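Local coordinates for mitogen-activated protein kinase kinase kinase 15 (Homo sapiens, PDB 6V0M) that is a serine/threonine kinase of the apoptosis signal-regulating family, whose sterile alpha-motif domain probably mediates complex formation between family members, at residues A18-K23 / R47-L52. Residues are numbered along the deposited sequence; the frame is centred on the assembly and turned at random.
Sequences AKTIEK and RLRGGL
Thr20 OG1 faces Arg49 through a water that donates to this hydroxyl oxygen over 3.3 Å and accepts from Arg49 N over 2.8 Å. Asp17 OD1 also hydrogen-bonds the hydroxyl, so OG1 is gripped by both a carboxylate and a water; Arg49 NH1 lies obliquely 4.1 Å from OG1, and its long, weak ion pair is with Asp17 OD1, outside the two segments. Because Arg49 is the N-cap residue of helix 50-70, the water ties the start of that helix to the side of helix 18-26 where no direct hydrogen bond joins the two segments.

Beside this polar link lies a small apolar one, an example of how a single threonine can serve both. With chi1 at -61°, OG1 stands beside the backbone N while CG2 lies anti to it, and the methyl meets two leucines. Leu52 reaches toward Thr20 tip to tip, its CD2 a tight 3.5 Å from CG2, whereas Leu48, crossing at about a right angle, brings its own CD2 to 3.6 Å from that methyl.

One turn further on, the Lys23 chain bends at chi3 (69°) and its ammonium hydrogen-bonds Leu46 O. NZ passes 3.8 Å from Arg47 O, too far for a hydrogen bond. Arg47, with positive phi, completes the Schellman motif that ends helix 40-45, and Lys23 NZ at this C-terminal end would be favourably placed toward the helix dipole. Helix 18-26 thus packs against the turn after helix 40-45 and the first turn of helix 50-70, a junction within the five-helix bundle of the sterile alpha-motif fold.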
loop_
_atom_site.group_PDB
_atom_site.type_symbol
_atom_site.label_atom_id
_atom_site.label_comp_id
_atom_site.label_asym_id
_atom_site.label_seq_id
_atom_site.Cartn_x
_atom_site.Cartn_y
_atom_site.Cartn_z
ATOM N N ALA A 18 11.761 -0.013 6.614
ATOM C CA ALA A 18 11.318 0.906 7.662
ATOM C C ALA A 18 11.175 2.343 7.169
ATOM O O ALA A 18 10.253 3.024 7.575
ATOM C CB ALA A 18 12.300 0.863 8.823
ATOM N N LYS A 19 12.097 2.806 6.302
ATOM C CA LYS A 19 12.023 4.176 5.806
ATOM C C LYS A 19 10.832 4.390 4.915
ATOM O O LYS A 19 10.175 5.425 4.963
ATOM C CB LYS A 19 13.321 4.620 5.074
ATOM C CG LYS A 19 14.587 4.545 5.899
ATOM C CD LYS A 19 15.245 5.907 6.182
ATOM C CE LYS A 19 14.536 6.685 7.281
ATOM N NZ LYS A 19 14.668 8.158 7.106
ATOM N N THR A 20 10.499 3.394 4.084
ATOM C CA THR A 20 9.350 3.470 3.256
ATOM C C THR A 20 8.054 3.474 4.047
ATOM O O THR A 20 7.112 4.229 3.706
ATOM C CB THR A 20 9.300 2.367 2.194
ATOM O OG1 THR A 20 10.460 2.537 1.382
ATOM C CG2 THR A 20 8.020 2.510 1.345
ATOM N N ILE A 21 8.017 2.628 5.081
ATOM C CA ILE A 21 6.888 2.531 5.965
ATOM C C ILE A 21 6.678 3.931 6.624
ATOM O O ILE A 21 5.532 4.421 6.720
ATOM C CB ILE A 21 7.061 1.395 6.981
ATOM C CG1 ILE A 21 6.883 0.022 6.278
ATOM C CG2 ILE A 21 6.129 1.529 8.196
ATOM C CD1 ILE A 21 7.278 -1.119 7.161
ATOM N N GLU A 22 7.759 4.558 7.043
ATOM C CA GLU A 22 7.660 5.902 7.660
ATOM C C GLU A 22 7.061 6.938 6.742
ATOM O O GLU A 22 6.178 7.705 7.142
ATOM C CB GLU A 22 9.016 6.383 8.171
ATOM C CG GLU A 22 9.457 5.658 9.413
ATOM C CD GLU A 22 10.879 5.991 9.845
ATOM O OE1 GLU A 22 11.452 6.950 9.276
ATOM O OE2 GLU A 22 11.395 5.310 10.776
ATOM N N LYS A 23 7.504 6.923 5.477
ATOM C CA LYS A 23 6.991 7.805 4.471
ATOM C C LYS A 23 5.485 7.653 4.258
ATOM O O LYS A 23 4.725 8.676 4.237
ATOM C CB LYS A 23 7.747 7.590 3.143
ATOM C CG LYS A 23 9.051 8.324 3.109
ATOM C CD LYS A 23 9.929 7.884 1.931
ATOM C CE LYS A 23 9.391 8.295 0.575
ATOM N NZ LYS A 23 10.087 7.489 -0.488
ATOM N N ARG A 47 7.911 8.172 -4.407
ATOM C CA ARG A 47 9.231 7.666 -4.800
ATOM C C ARG A 47 9.555 6.268 -4.259
ATOM O O ARG A 47 10.722 5.979 -3.902
ATOM C CB ARG A 47 10.336 8.648 -4.431
ATOM C CG ARG A 47 10.099 9.991 -5.096
ATOM C CD ARG A 47 11.169 10.918 -4.641
ATOM N NE ARG A 47 11.107 12.203 -5.319
ATOM C CZ ARG A 47 10.691 13.342 -4.765
ATOM N NH1 ARG A 47 10.240 13.371 -3.513
ATOM N NH2 ARG A 47 10.717 14.467 -5.472
ATOM N N LEU A 48 8.564 5.379 -4.332
ATOM C CA LEU A 48 8.779 3.979 -4.042
ATOM C C LEU A 48 9.686 3.375 -5.071
ATOM O O LEU A 48 9.595 3.672 -6.268
ATOM C CB LEU A 48 7.495 3.169 -3.918
ATOM C CG LEU A 48 6.324 3.450 -2.988
ATOM C CD1 LEU A 48 5.529 2.157 -2.837
ATOM C CD2 LEU A 48 6.790 3.980 -1.681
ATOM N N ARG A 49 10.627 2.548 -4.602
ATOM C CA ARG A 49 11.476 1.758 -5.470
ATOM C C ARG A 49 10.639 0.683 -6.195
ATOM O O ARG A 49 9.579 0.243 -5.685
ATOM C CB ARG A 49 12.562 1.083 -4.639
ATOM C CG ARG A 49 13.533 2.015 -3.927
ATOM C CD ARG A 49 14.564 1.177 -3.178
ATOM N NE ARG A 49 15.324 1.931 -2.182
ATOM C CZ ARG A 49 15.061 1.978 -0.869
ATOM N NH1 ARG A 49 14.015 1.351 -0.329
ATOM N NH2 ARG A 49 15.848 2.698 -0.074
ATOM N N GLY A 50 11.095 0.332 -7.390
ATOM C CA GLY A 50 10.351 -0.516 -8.342
ATOM C C GLY A 50 9.852 -1.833 -7.771
ATOM O O GLY A 50 8.716 -2.247 -8.029
ATOM N N GLY A 51 10.724 -2.539 -7.048
ATOM C CA GLY A 51 10.409 -3.851 -6.476
ATOM C C GLY A 51 9.207 -3.788 -5.554
ATOM O O GLY A 51 8.211 -4.513 -5.685
ATOM N N LEU A 52 9.262 -2.878 -4.578
ATOM C CA LEU A 52 8.160 -2.726 -3.657
ATOM C C LEU A 52 6.915 -2.234 -4.374
ATOM O O LEU A 52 5.817 -2.701 -4.080
ATOM C CB LEU A 52 8.495 -1.761 -2.500
ATOM C CG LEU A 52 7.340 -1.448 -1.566
ATOM C CD1 LEU A 52 7.037 -2.720 -0.810
ATOM C CD2 LEU A 52 7.812 -0.318 -0.627
HETATM O O HOH W 1 10.486 1.975 -1.821
#